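Local coordinates for PTS-dependent dihydroxyacetone kinase operon regulatory protein (Escherichia coli, PDB 4LRZ) that activates the dhaKLM operon from a sigma-70 promoter and represses its own expression, this chain probably being its sensor region, with GAF and PAS domains, at residues Ser218-Glu221 with Leu225-Ile228; Leu236-Thr241 with Thr249-Leu254. All coordinates share one frame; numbering follows the deposited sequence.

Contact 1: Ser218-Glu221 with Leu225-Ile228; sequences SWDE and LQFI
The F227 ring has S218 lying over one of its faces. S218 CB sits 3.4 Å from the ring centroid and 20° off the ring normal, which meets the geometry of a CH-pi contact; the methylene is displaced toward the rim, with F227 CE1 only 3.2 Å from S218 CB. F227 CG stands between its backbone N and carbonyl carbon (chi1 48°), a torsion that folds the ring back over S218. The S218 hydroxyl is hydrogen-bonded to the carbonyl O of F299 on the neighbouring strand 296-304. A second flat pair lies at the turn end, where the D220 carboxylate and the Q226 amide are stacked with their planes 13° apart; the orientation of that amide is uncertain. W219 contributes little more than CB, which rests against L225 CA at 3.9 Å, because its indole leads away to meet the F299 ring.

Backbone bonds set the register. S218 N donates to F227 O at 2.8 Å, while S218 O receives the N-H of Q226 at 2.6 Å in a nearly straight bond. The same oxygen also takes a weak bond from F227 N, 3.4 Å from S218 O. L225 CA approaches it too, in a CH...O contact. At the turn, E221 forms a salt bridge with R200 of the second subunit; Q226 and F227 pack on Q204 of that subunit.

S218 and F227 form an antiparallel hydrogen-bonded pair, whereas the next pair, W219 with L225, is non-hydrogen-bonded and shifted by one residue. Q226 and F227 thus both face S218: a classic beta bulge in the hairpin of strands 215-219 and 225-228, the latter an outermost strand, within this chain, of the antiparallel PAS sheet of order 2-1-5-4-3.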
loop_
_atom_site.group_PDB
_atom_site.type_symbol
_atom_site.label_atom_id
_atom_site.label_comp_id
_atom_site.label_asym_id
_atom_site.label_seq_id
_atom_site.Cartn_x
_atom_site.Cartn_y
_atom_site.Cartn_z
ATOM N N SER F 218 -27.423 -10.179 -1.589
ATOM C CA SER F 218 -26.572 -10.035 -0.434
ATOM C C SER F 218 -26.458 -8.608 0.005
ATOM O O SER F 218 -26.265 -7.694 -0.824
ATOM C CB SER F 218 -25.198 -10.585 -0.721
ATOM O OG SER F 218 -24.354 -10.447 0.413
ATOM N N TRP F 219 -26.544 -8.409 1.314
ATOM C CA TRP F 219 -26.426 -7.062 1.836
ATOM C C TRP F 219 -25.451 -6.876 3.010
ATOM O O TRP F 219 -25.011 -7.838 3.659
ATOM C CB TRP F 219 -27.808 -6.451 2.107
ATOM C CG TRP F 219 -28.579 -7.117 3.184
ATOM C CD1 TRP F 219 -28.588 -6.780 4.504
ATOM C CD2 TRP F 219 -29.453 -8.251 3.055
ATOM N NE1 TRP F 219 -29.415 -7.618 5.204
ATOM C CE2 TRP F 219 -29.956 -8.534 4.345
ATOM C CE3 TRP F 219 -29.863 -9.048 1.976
ATOM C CZ2 TRP F 219 -30.864 -9.568 4.588
ATOM C CZ3 TRP F 219 -30.755 -10.083 2.214
ATOM C CH2 TRP F 219 -31.245 -10.337 3.518
ATOM N N ASP F 220 -25.160 -5.599 3.238
ATOM C CA ASP F 220 -24.220 -5.011 4.197
ATOM C C ASP F 220 -24.699 -5.058 5.628
ATOM O O ASP F 220 -25.882 -5.258 5.832
ATOM C CB ASP F 220 -24.162 -3.502 3.879
ATOM C CG ASP F 220 -22.840 -3.106 3.463
ATOM O OD1 ASP F 220 -22.600 -1.955 3.079
ATOM O OD2 ASP F 220 -21.994 -3.998 3.559
ATOM N N GLU F 221 -23.805 -4.798 6.594
ATOM C CA GLU F 221 -24.221 -4.562 8.014
ATOM C C GLU F 221 -24.882 -3.202 8.124
ATOM O O GLU F 221 -25.466 -2.870 9.149
ATOM C CB GLU F 221 -23.050 -4.603 9.015
ATOM C CG GLU F 221 -22.105 -3.385 8.960
ATOM C CD GLU F 221 -21.068 -3.466 7.813
ATOM O OE1 GLU F 221 -21.067 -4.461 7.046
ATOM O OE2 GLU F 221 -20.250 -2.539 7.671
ATOM N N LEU F 225 -27.353 -3.223 -0.390
ATOM C CA LEU F 225 -27.292 -4.418 -1.217
ATOM C C LEU F 225 -25.927 -4.428 -1.903
ATOM O O LEU F 225 -25.501 -3.396 -2.458
ATOM C CB LEU F 225 -28.426 -4.361 -2.245
ATOM C CG LEU F 225 -28.425 -5.476 -3.272
ATOM C CD1 LEU F 225 -29.381 -6.521 -2.756
ATOM C CD2 LEU F 225 -28.916 -5.007 -4.555
ATOM N N GLN F 226 -25.214 -5.552 -1.801
ATOM C CA GLN F 226 -23.863 -5.626 -2.343
ATOM C C GLN F 226 -23.835 -6.363 -3.657
ATOM O O GLN F 226 -23.034 -6.009 -4.524
ATOM C CB GLN F 226 -22.839 -6.254 -1.358
ATOM C CG GLN F 226 -22.676 -5.449 -0.077
ATOM C CD GLN F 226 -22.295 -4.012 -0.364
ATOM O OE1 GLN F 226 -23.121 -3.096 -0.186
ATOM N NE2 GLN F 226 -21.056 -3.792 -0.852
ATOM N N PHE F 227 -24.650 -7.404 -3.785
ATOM C CA PHE F 227 -24.762 -8.136 -5.034
ATOM C C PHE F 227 -26.096 -8.834 -5.172
ATOM O O PHE F 227 -26.745 -9.178 -4.161
ATOM C CB PHE F 227 -23.602 -9.119 -5.311
ATOM C CG PHE F 227 -23.218 -10.037 -4.149
ATOM C CD1 PHE F 227 -23.828 -11.284 -3.983
ATOM C CD2 PHE F 227 -22.143 -9.692 -3.304
ATOM C CE1 PHE F 227 -23.427 -12.164 -2.938
ATOM C CE2 PHE F 227 -21.734 -10.518 -2.257
ATOM C CZ PHE F 227 -22.372 -11.769 -2.068
ATOM N N ILE F 228 -26.494 -9.019 -6.427
ATOM C CA ILE F 228 -27.700 -9.749 -6.800
ATOM C C ILE F 228 -27.463 -10.344 -8.185
ATOM O O ILE F 228 -26.968 -9.655 -9.082
ATOM C CB ILE F 228 -28.944 -8.806 -6.791
ATOM C CG1 ILE F 228 -30.220 -9.580 -7.075
ATOM C CG2 ILE F 228 -28.796 -7.645 -7.810
ATOM C CD1 ILE F 228 -31.489 -8.733 -6.893
#

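Contact 2: Leu236-Thr241 with Thr249-Leu254; sequences LRLDAT and TELLTL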
loop_
_atom_site.group_PDB
_atom_site.type_symbol
_atom_site.label_atom_id
_atom_site.label_comp_id
_atom_site.label_asym_id
_atom_site.label_seq_id
_atom_site.Cartn_x
_atom_site.Cartn_y
_atom_site.Cartn_z
ATOM N N LEU F 236 -37.609 -11.886 -7.777
ATOM C CA LEU F 236 -38.059 -10.861 -6.840
ATOM C C LEU F 236 -38.434 -9.577 -7.554
ATOM O O LEU F 236 -38.624 -8.539 -6.917
ATOM C CB LEU F 236 -36.971 -10.566 -5.803
ATOM C CG LEU F 236 -36.563 -11.743 -4.924
ATOM C CD1 LEU F 236 -35.604 -11.260 -3.900
ATOM C CD2 LEU F 236 -37.776 -12.395 -4.268
ATOM N N ARG F 237 -38.562 -9.667 -8.874
ATOM C CA ARG F 237 -38.746 -8.514 -9.735
ATOM C C ARG F 237 -38.087 -7.208 -9.224
ATOM O O ARG F 237 -38.745 -6.184 -8.993
ATOM C CB ARG F 237 -40.216 -8.350 -10.083
ATOM C CG ARG F 237 -40.723 -9.449 -11.022
ATOM C CD ARG F 237 -42.143 -9.199 -11.462
ATOM N NE ARG F 237 -43.013 -8.900 -10.323
ATOM C CZ ARG F 237 -43.543 -7.702 -10.067
ATOM N NH1 ARG F 237 -43.306 -6.655 -10.868
ATOM N NH2 ARG F 237 -44.317 -7.557 -8.995
ATOM N N LEU F 238 -36.772 -7.282 -9.031
ATOM C CA LEU F 238 -35.967 -6.103 -8.760
ATOM C C LEU F 238 -35.168 -5.710 -9.993
ATOM O O LEU F 238 -34.847 -6.557 -10.835
ATOM C CB LEU F 238 -35.036 -6.327 -7.559
ATOM C CG LEU F 238 -35.657 -6.267 -6.157
ATOM C CD1 LEU F 238 -34.561 -6.382 -5.065
ATOM C CD2 LEU F 238 -36.509 -4.997 -5.960
ATOM N N ASP F 239 -34.878 -4.414 -10.105
ATOM C CA ASP F 239 -34.027 -3.918 -11.180
ATOM C C ASP F 239 -32.618 -4.479 -11.073
ATOM O O ASP F 239 -31.927 -4.312 -10.056
ATOM C CB ASP F 239 -33.964 -2.395 -11.226
ATOM C CG ASP F 239 -33.014 -1.889 -12.317
ATOM O OD1 ASP F 239 -32.546 -2.685 -13.161
ATOM O OD2 ASP F 239 -32.729 -0.685 -12.342
ATOM N N ALA F 240 -32.210 -5.124 -12.158
ATOM C CA ALA F 240 -30.976 -5.900 -12.245
ATOM C C ALA F 240 -29.658 -5.115 -12.036
ATOM O O ALA F 240 -28.661 -5.722 -11.645
ATOM C CB ALA F 240 -30.946 -6.675 -13.603
ATOM N N THR F 241 -29.680 -3.798 -12.317
ATOM C CA THR F 241 -28.524 -2.896 -12.204
ATOM C C THR F 241 -28.707 -1.686 -11.248
ATOM O O THR F 241 -27.709 -1.111 -10.792
ATOM C CB THR F 241 -28.012 -2.340 -13.600
ATOM O OG1 THR F 241 -28.831 -1.243 -14.027
ATOM C CG2 THR F 241 -27.943 -3.433 -14.692
ATOM N N THR F 249 -34.082 -2.292 2.530
ATOM C CA THR F 249 -35.412 -2.010 3.084
ATOM C C THR F 249 -36.239 -1.290 2.036
ATOM O O THR F 249 -37.412 -1.619 1.841
ATOM C CB THR F 249 -35.405 -1.166 4.402
ATOM O OG1 THR F 249 -34.611 0.018 4.227
ATOM C CG2 THR F 249 -34.921 -2.001 5.628
ATOM N N GLU F 250 -35.633 -0.326 1.339
ATOM C CA GLU F 250 -36.348 0.353 0.259
ATOM C C GLU F 250 -36.303 -0.381 -1.087
ATOM O O GLU F 250 -36.705 0.167 -2.105
ATOM C CB GLU F 250 -35.965 1.841 0.142
ATOM C CG GLU F 250 -34.506 2.156 -0.143
ATOM C CD GLU F 250 -34.074 3.479 0.503
ATOM O OE1 GLU F 250 -33.406 4.288 -0.185
ATOM O OE2 GLU F 250 -34.410 3.710 1.696
ATOM N N LEU F 251 -35.849 -1.629 -1.094
ATOM C CA LEU F 251 -35.914 -2.410 -2.323
ATOM C C LEU F 251 -37.082 -3.375 -2.329
ATOM O O LEU F 251 -37.857 -3.404 -3.278
ATOM C CB LEU F 251 -34.601 -3.123 -2.619
ATOM C CG LEU F 251 -33.548 -2.182 -3.226
ATOM C CD1 LEU F 251 -32.184 -2.844 -3.254
ATOM C CD2 LEU F 251 -33.956 -1.663 -4.618
ATOM N N LEU F 252 -37.217 -4.151 -1.263
ATOM C CA LEU F 252 -38.337 -5.075 -1.146
ATOM C C LEU F 252 -38.756 -5.247 0.307
ATOM O O LEU F 252 -37.972 -4.964 1.219
ATOM C CB LEU F 252 -38.015 -6.428 -1.807
ATOM C CG LEU F 252 -37.244 -7.530 -1.086
ATOM C CD1 LEU F 252 -36.934 -8.601 -2.090
ATOM C CD2 LEU F 252 -35.953 -7.016 -0.467
ATOM N N THR F 253 -39.994 -5.693 0.517
ATOM C CA THR F 253 -40.458 -5.981 1.874
ATOM C C THR F 253 -40.221 -7.444 2.193
ATOM O O THR F 253 -40.600 -8.345 1.434
ATOM C CB THR F 253 -41.926 -5.574 2.103
ATOM O OG1 THR F 253 -42.053 -4.163 1.888
ATOM C CG2 THR F 253 -42.370 -5.893 3.543
ATOM N N LEU F 254 -39.562 -7.655 3.322
ATOM C CA LEU F 254 -39.167 -8.983 3.748
ATOM C C LEU F 254 -40.264 -9.660 4.586
ATOM O O LEU F 254 -40.925 -8.996 5.391
ATOM C CB LEU F 254 -37.850 -8.890 4.515
ATOM C CG LEU F 254 -36.618 -8.683 3.630
ATOM C CD1 LEU F 254 -35.498 -7.936 4.373
ATOM C CD2 LEU F 254 -36.132 -10.032 3.081
#
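Next to L238, which packs on L251, the backbone N of T241 donates to D239 OD1 at 3.2 Å. The bond is nearly straight at the hydrogen, yet the donor arrives from above the carboxylate plane, 67° out of it. A side-chain oxygen of an aspartate accepting from the backbone N two residues on makes this an Asx turn, and the D239 carbonyl O accepts a hydrogen bond from S243 OG, so that D239 is held to both T241 and S243.

Across to 249-254 the contact is made by leucine side chains and one backbone carbonyl. L238 enters through both branches: CD2 lies 3.4 Å from L251 O, while CD1 reaches L251 CB at 4.1 Å, the two side chains running at about a right angle. L236 supplies the closest methyl pair, its CD1 meeting L252 CD1 at 3.5 Å. L252 CG lies between its own backbone N and carbonyl carbon (chi1 84°), which carries CD1 toward L236; L238 CD1 touches that same methyl more distantly. L236 also packs on F275 of strand 271-276, and its carbonyl O is hydrogen-bonded to S277 OG.

No hydrogen bond spans 236-241 and 249-254. Dispersion and burial of apolar groups, which are non-directional, therefore join these two irregular segments, with one methyl against a carbonyl oxygen, while the assigned polar bonds lie within 236-241 or run to residues outside the two segments.

In the fold
Both contacts belong to the PAS region, with centres about 11 Å apart, and follow one another along the chain. Contact 1 joins two strands at the edge of the sheet, so backbone hydrogen bonds dominate and a bulge shifts the register by one. Contact 2 joins two irregular segments between helices 230-235 and 256-264, relying on leucine side chains. Each is partly buried; both come within reach of a chain of another protein, and contact 1 also borders the second subunit. They meet through apolar side chains: L225 CD2 lies 4.1 Å from L251 CD1, and I228 CD1 lies 4.3 Å from L238 CD1. L225 and I228 of the hairpin thereby pack against the leucine cluster of the loop.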